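Local coordinates for protein Endonuclease/exonuclease/phosphatase (Beutenbergia cavernae DSM 12333, PDB 4RUW) that is of undetermined function but belongs to the endonuclease/exonuclease/phosphatase family, pairing a DNase I-like domain with an Ig-like beta domain, at residues R57-N62 / R85-D90; E77-A82 / L313-A318. All coordinates share one frame; numbering follows the deposited sequence.

Overall arrangement
Both interactions lie in the DNase I-like domain, on the same side of the chain's centre, with their own centres about 11 Å apart. They share helix 77-87: interaction 2 uses its first half, residues 77-82, and interaction 1 its end and the turn that follows, residues 85-90. Their partners are strand 55-62 and loop 313-318, which connects strands 304-311 and 324-330; all three strands belong to one six-stranded mixed sheet. The chain order 57-62, 77-82, 85-90, 313-318 makes the segments alternate. The contacts touch where V314 CG2 packs on E87 OE2 and where the W61 ring reaches I80 O and A318 CB. One helix is thereby fixed both to its sheet and to a loop distant in sequence.

Interaction 1: residues R57-N62 / R85-D90; sequences RVMTWN and RAEAPD
R57 and D90 join their segments at the backbone: D90 N donates to R57 O at 2.8 Å, while R57 N gives its hydrogen to D90 OD2 almost in line (178°), on the anti lone pair of that oxygen. The second carboxylate oxygen, OD1, is held by H155. Beside this pair the packing is close. R57 CG lies 3.7 Å from P89 CA; a bend at chi3 (-84°) sets NE, and beyond it NH1 meets E87 O, a carbonyl at the helix end, in the guanidinium plane at 2.8 Å. The P89 ring lies against M59, a selenomethionine, with CB to CB at 3.8 Å, and the extended M59 chain carries SE on to CB of E87, 4.1 Å away, the two side chains crossing at about a right angle. V83 and V325 also touch M59 in this buried layer. The contact belongs to a beta-alpha-beta unit, in which strand 55-62 leads through helix 77-87 to the parallel neighbouring strand 91-98, and A88, with positive phi, is where the chain leaves the helix. Here the fit is looser: A88 is exposed, and only R57 CD comes near its carbonyl oxygen, at 4.0 Å. Loose too is the salt bridge from R57 NH1 to E87 OE1, long at 3.8 Å, with the oxygen well out of the guanidinium plane; H310 and S312 hold the carboxylate, and D327 pairs with R57 NE.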
loop_
_atom_site.group_PDB
_atom_site.type_symbol
_atom_site.label_atom_id
_atom_site.label_comp_id
_atom_site.label_asym_id
_atom_site.label_seq_id
_atom_site.Cartn_x
_atom_site.Cartn_y
_atom_site.Cartn_z
ATOM N N ARG A 57 -12.338 6.133 5.549
ATOM C CA ARG A 57 -11.597 5.077 6.217
ATOM C C ARG A 57 -11.465 3.893 5.267
ATOM O O ARG A 57 -12.467 3.340 4.795
ATOM C CB ARG A 57 -12.267 4.664 7.529
ATOM C CG ARG A 57 -11.564 3.500 8.215
ATOM C CD ARG A 57 -12.107 3.228 9.611
ATOM N NE ARG A 57 -11.457 4.102 10.581
ATOM C CZ ARG A 57 -11.382 3.869 11.888
ATOM N NH1 ARG A 57 -11.942 2.786 12.416
ATOM N NH2 ARG A 57 -10.744 4.727 12.671
ATOM N N VAL A 58 -10.224 3.529 4.981
ATOM C CA VAL A 58 -9.904 2.459 4.049
ATOM C C VAL A 58 -9.156 1.384 4.801
ATOM O O VAL A 58 -8.165 1.667 5.485
ATOM C CB VAL A 58 -9.003 2.971 2.904
ATOM C CG1 VAL A 58 -8.589 1.821 1.980
ATOM C CG2 VAL A 58 -9.713 4.060 2.135
HETATM N N MSE A 59 -9.627 0.154 4.664
HETATM C CA MSE A 59 -8.993 -0.978 5.308
HETATM C C MSE A 59 -8.508 -1.963 4.262
HETATM O O MSE A 59 -9.152 -2.144 3.227
HETATM C CB MSE A 59 -10.010 -1.644 6.226
HETATM C CG MSE A 59 -9.518 -2.903 6.944
HETATM SE SE MSE A 59 -10.805 -3.620 8.200
HETATM C CE MSE A 59 -9.631 -4.923 9.058
ATOM N N THR A 60 -7.363 -2.588 4.520
ATOM C CA THR A 60 -6.930 -3.720 3.711
ATOM C C THR A 60 -6.571 -4.893 4.615
ATOM O O THR A 60 -6.016 -4.696 5.701
ATOM C CB THR A 60 -5.748 -3.363 2.758
ATOM O OG1 THR A 60 -5.519 -4.442 1.841
ATOM C CG2 THR A 60 -4.470 -3.081 3.523
ATOM N N TRP A 61 -6.876 -6.107 4.171
ATOM C CA TRP A 61 -6.623 -7.272 5.000
ATOM C C TRP A 61 -6.480 -8.531 4.171
ATOM O O TRP A 61 -7.378 -8.889 3.410
ATOM C CB TRP A 61 -7.782 -7.469 5.981
ATOM C CG TRP A 61 -7.498 -8.325 7.178
ATOM C CD1 TRP A 61 -6.288 -8.832 7.583
ATOM C CD2 TRP A 61 -8.460 -8.770 8.146
ATOM N NE1 TRP A 61 -6.449 -9.563 8.744
ATOM C CE2 TRP A 61 -7.773 -9.534 9.108
ATOM C CE3 TRP A 61 -9.841 -8.591 8.293
ATOM C CZ2 TRP A 61 -8.416 -10.112 10.201
ATOM C CZ3 TRP A 61 -10.475 -9.165 9.370
ATOM C CH2 TRP A 61 -9.764 -9.920 10.311
ATOM N N ASN A 62 -5.365 -9.228 4.356
ATOM C CA ASN A 62 -5.209 -10.574 3.833
ATOM C C ASN A 62 -5.818 -11.501 4.876
ATOM O O ASN A 62 -5.289 -11.624 5.983
ATOM C CB ASN A 62 -3.728 -10.870 3.613
ATOM C CG ASN A 62 -3.475 -12.274 3.094
ATOM O OD1 ASN A 62 -4.215 -13.210 3.396
ATOM N ND2 ASN A 62 -2.412 -12.429 2.306
ATOM N N ARG A 85 -16.591 -5.244 10.924
ATOM C CA ARG A 85 -17.702 -4.518 11.527
ATOM C C ARG A 85 -17.219 -3.541 12.596
ATOM O O ARG A 85 -17.671 -2.398 12.655
ATOM C CB ARG A 85 -18.674 -5.534 12.140
ATOM C CG ARG A 85 -19.973 -4.978 12.675
ATOM C CD ARG A 85 -20.873 -6.119 13.202
ATOM N NE ARG A 85 -21.163 -7.118 12.168
ATOM C CZ ARG A 85 -20.773 -8.391 12.207
ATOM N NH1 ARG A 85 -20.088 -8.859 13.244
ATOM N NH2 ARG A 85 -21.073 -9.206 11.202
ATOM N N ALA A 86 -16.291 -3.990 13.433
ATOM C CA ALA A 86 -15.774 -3.164 14.517
ATOM C C ALA A 86 -14.958 -1.987 13.991
ATOM O O ALA A 86 -15.025 -0.891 14.536
ATOM C CB ALA A 86 -14.938 -4.002 15.465
ATOM N N GLU A 87 -14.191 -2.215 12.928
ATOM C CA GLU A 87 -13.352 -1.166 12.355
ATOM C C GLU A 87 -14.174 -0.186 11.511
ATOM O O GLU A 87 -13.788 0.967 11.319
ATOM C CB GLU A 87 -12.225 -1.778 11.524
ATOM C CG GLU A 87 -11.249 -2.645 12.325
ATOM C CD GLU A 87 -10.352 -1.853 13.267
ATOM O OE1 GLU A 87 -10.435 -0.601 13.295
ATOM O OE2 GLU A 87 -9.538 -2.497 13.970
ATOM N N ALA A 88 -15.319 -0.655 11.020
ATOM C CA ALA A 88 -16.267 0.175 10.280
ATOM C C ALA A 88 -15.640 1.015 9.149
ATOM O O ALA A 88 -15.885 2.211 9.051
ATOM C CB ALA A 88 -17.043 1.061 11.248
ATOM N N PRO A 89 -14.833 0.388 8.277
ATOM C CA PRO A 89 -14.281 1.171 7.167
ATOM C C PRO A 89 -15.358 1.542 6.145
ATOM O O PRO A 89 -16.395 0.887 6.045
ATOM C CB PRO A 89 -13.283 0.199 6.537
ATOM C CG PRO A 89 -13.867 -1.154 6.823
ATOM C CD PRO A 89 -14.441 -1.031 8.203
ATOM N N ASP A 90 -15.114 2.597 5.385
ATOM C CA ASP A 90 -15.976 2.920 4.261
ATOM C C ASP A 90 -15.813 1.893 3.151
ATOM O O ASP A 90 -16.788 1.517 2.487
ATOM C CB ASP A 90 -15.623 4.304 3.730
ATOM C CG ASP A 90 -16.049 5.403 4.665
ATOM O OD1 ASP A 90 -17.267 5.660 4.739
ATOM O OD2 ASP A 90 -15.175 6.000 5.331
#

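Interaction 2: residues E77-A82 / L313-A318; sequences EPRIAA and LVDRFA
The backbones of R79 and A318 approach to 6.3 Å between CA atoms, where the first half of helix 77-87 meets the loop 313-318. In this DNase I-like domain the loop connects strands 304-311 and 324-330 of the sheet that the helix covers, so the contact joins parts of the fold more than 200 residues apart. Its main link is a side-on, two-nitrogen salt bridge. R79 CG stands anti to the backbone N (chi1 -156°), and from there the chain runs extended to NE, which donates to D315 OD2 at 2.9 Å; NH2 donates to D315 OD1 at 3.1 Å. Both oxygens lie close to the guanidinium plane, but the carboxylate is turned 32° from it, and both nitrogens lie out of the carboxylate plane, NH2 on the syn side of OD1. The third nitrogen, NH1, pairs with D70, so two aspartates share the charge of R79, which probably limits rotation of the group. One guanidinium face is covered by the backbone of the loop: A318 CA sits 3.8 Å above the plane toward the rim, and F317 C lies 3.6 Å from NH2. Deeper in, I80 turns its CD1 toward the loop, 3.8 Å from A318 O, and the I80 side chain also touches I63 and A66. A water adds a further bridge between helix and loop, donating to R79 O at 2.9 Å and to D315 OD2 at 2.7 Å, the same oxygen that accepts from NE.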
loop_
_atom_site.group_PDB
_atom_site.type_symbol
_atom_site.label_atom_id
_atom_site.label_comp_id
_atom_site.label_asym_id
_atom_site.label_seq_id
_atom_site.Cartn_x
_atom_site.Cartn_y
_atom_site.Cartn_z
ATOM N N GLU A 77 -15.529 -17.287 8.599
ATOM C CA GLU A 77 -15.906 -15.972 8.110
ATOM C C GLU A 77 -16.481 -15.028 9.187
ATOM O O GLU A 77 -16.237 -13.827 9.128
ATOM C CB GLU A 77 -16.861 -16.076 6.922
ATOM C CG GLU A 77 -16.246 -16.689 5.668
ATOM C CD GLU A 77 -16.434 -18.185 5.558
ATOM O OE1 GLU A 77 -16.824 -18.814 6.560
ATOM O OE2 GLU A 77 -16.187 -18.733 4.459
ATOM N N PRO A 78 -17.253 -15.548 10.165
ATOM C CA PRO A 78 -17.786 -14.602 11.163
ATOM C C PRO A 78 -16.719 -13.854 11.947
ATOM O O PRO A 78 -16.907 -12.705 12.315
ATOM C CB PRO A 78 -18.598 -15.502 12.102
ATOM C CG PRO A 78 -19.065 -16.593 11.215
ATOM C CD PRO A 78 -17.907 -16.866 10.284
ATOM N N ARG A 79 -15.605 -14.491 12.205
ATOM C CA ARG A 79 -14.534 -13.872 12.936
ATOM C C ARG A 79 -13.921 -12.718 12.105
ATOM O O ARG A 79 -13.661 -11.678 12.599
ATOM C CB ARG A 79 -13.532 -14.953 13.263
ATOM C CG ARG A 79 -12.707 -14.668 14.426
ATOM C CD ARG A 79 -11.936 -15.886 14.852
ATOM N NE ARG A 79 -10.882 -15.441 15.710
ATOM C CZ ARG A 79 -9.896 -16.186 16.135
ATOM N NH1 ARG A 79 -9.800 -17.444 15.787
ATOM N NH2 ARG A 79 -8.999 -15.680 16.903
ATOM N N ILE A 80 -13.751 -12.937 10.812
ATOM C CA ILE A 80 -13.297 -11.905 9.890
ATOM C C ILE A 80 -14.315 -10.759 9.837
ATOM O O ILE A 80 -13.961 -9.580 9.948
ATOM C CB ILE A 80 -13.087 -12.503 8.473
ATOM C CG1 ILE A 80 -11.998 -13.592 8.483
ATOM C CG2 ILE A 80 -12.791 -11.408 7.445
ATOM C CD1 ILE A 80 -10.654 -13.147 9.011
ATOM N N ALA A 81 -15.584 -11.103 9.663
ATOM C CA ALA A 81 -16.625 -10.095 9.558
ATOM C C ALA A 81 -16.731 -9.240 10.815
ATOM O O ALA A 81 -16.981 -8.047 10.734
ATOM C CB ALA A 81 -17.954 -10.747 9.242
ATOM N N ALA A 82 -16.553 -9.855 11.980
ATOM C CA ALA A 82 -16.670 -9.113 13.235
ATOM C C ALA A 82 -15.581 -8.043 13.346
ATOM O O ALA A 82 -15.823 -6.954 13.861
ATOM C CB ALA A 82 -16.632 -10.054 14.434
ATOM N N LEU A 313 -6.244 -4.783 16.005
ATOM C CA LEU A 313 -5.961 -5.704 17.097
ATOM C C LEU A 313 -7.255 -6.107 17.818
ATOM O O LEU A 313 -7.221 -6.610 18.941
ATOM C CB LEU A 313 -4.948 -5.100 18.074
ATOM C CG LEU A 313 -3.598 -4.714 17.458
ATOM C CD1 LEU A 313 -2.718 -4.029 18.492
ATOM C CD2 LEU A 313 -2.882 -5.924 16.891
ATOM N N VAL A 314 -8.389 -5.902 17.156
ATOM C CA VAL A 314 -9.684 -6.361 17.670
ATOM C C VAL A 314 -9.663 -7.876 17.934
ATOM O O VAL A 314 -10.137 -8.352 18.970
ATOM C CB VAL A 314 -10.827 -5.993 16.678
ATOM C CG1 VAL A 314 -12.162 -6.529 17.157
ATOM C CG2 VAL A 314 -10.900 -4.484 16.489
ATOM N N ASP A 315 -9.104 -8.627 16.995
ATOM C CA ASP A 315 -9.010 -10.080 17.103
ATOM C C ASP A 315 -7.803 -10.469 16.273
ATOM O O ASP A 315 -7.930 -10.961 15.147
ATOM C CB ASP A 315 -10.273 -10.728 16.534
ATOM C CG ASP A 315 -10.431 -12.186 16.928
ATOM O OD1 ASP A 315 -9.555 -12.750 17.617
ATOM O OD2 ASP A 315 -11.466 -12.763 16.544
ATOM N N ARG A 316 -6.618 -10.197 16.812
ATOM C CA ARG A 316 -5.402 -10.270 16.016
ATOM C C ARG A 316 -5.124 -11.660 15.442
ATOM O O ARG A 316 -4.515 -11.776 14.381
ATOM C CB ARG A 316 -4.195 -9.751 16.802
ATOM C CG ARG A 316 -3.678 -10.703 17.862
ATOM C CD ARG A 316 -2.679 -10.015 18.784
ATOM N NE ARG A 316 -3.340 -8.991 19.589
ATOM C CZ ARG A 316 -2.704 -8.083 20.322
ATOM N NH1 ARG A 316 -1.379 -8.052 20.340
ATOM N NH2 ARG A 316 -3.393 -7.198 21.026
ATOM N N PHE A 317 -5.583 -12.709 16.121
ATOM C CA PHE A 317 -5.301 -14.065 15.661
ATOM C C PHE A 317 -6.332 -14.615 14.684
ATOM O O PHE A 317 -6.307 -15.795 14.357
ATOM C CB PHE A 317 -5.052 -15.010 16.841
ATOM C CG PHE A 317 -3.848 -14.624 17.649
ATOM C CD1 PHE A 317 -2.591 -14.621 17.062
ATOM C CD2 PHE A 317 -3.962 -14.240 18.974
ATOM C CE1 PHE A 317 -1.474 -14.251 17.778
ATOM C CE2 PHE A 317 -2.841 -13.869 19.697
ATOM C CZ PHE A 317 -1.600 -13.871 19.094
ATOM N N ALA A 318 -7.210 -13.746 14.188
ATOM C CA ALA A 318 -8.208 -14.159 13.207
ATOM C C ALA A 318 -7.591 -14.503 11.844
ATOM O O ALA A 318 -8.189 -15.249 11.061
ATOM C CB ALA A 318 -9.265 -13.088 13.045
HETATM O O HOH W 1 -13.528 -11.426 15.444
#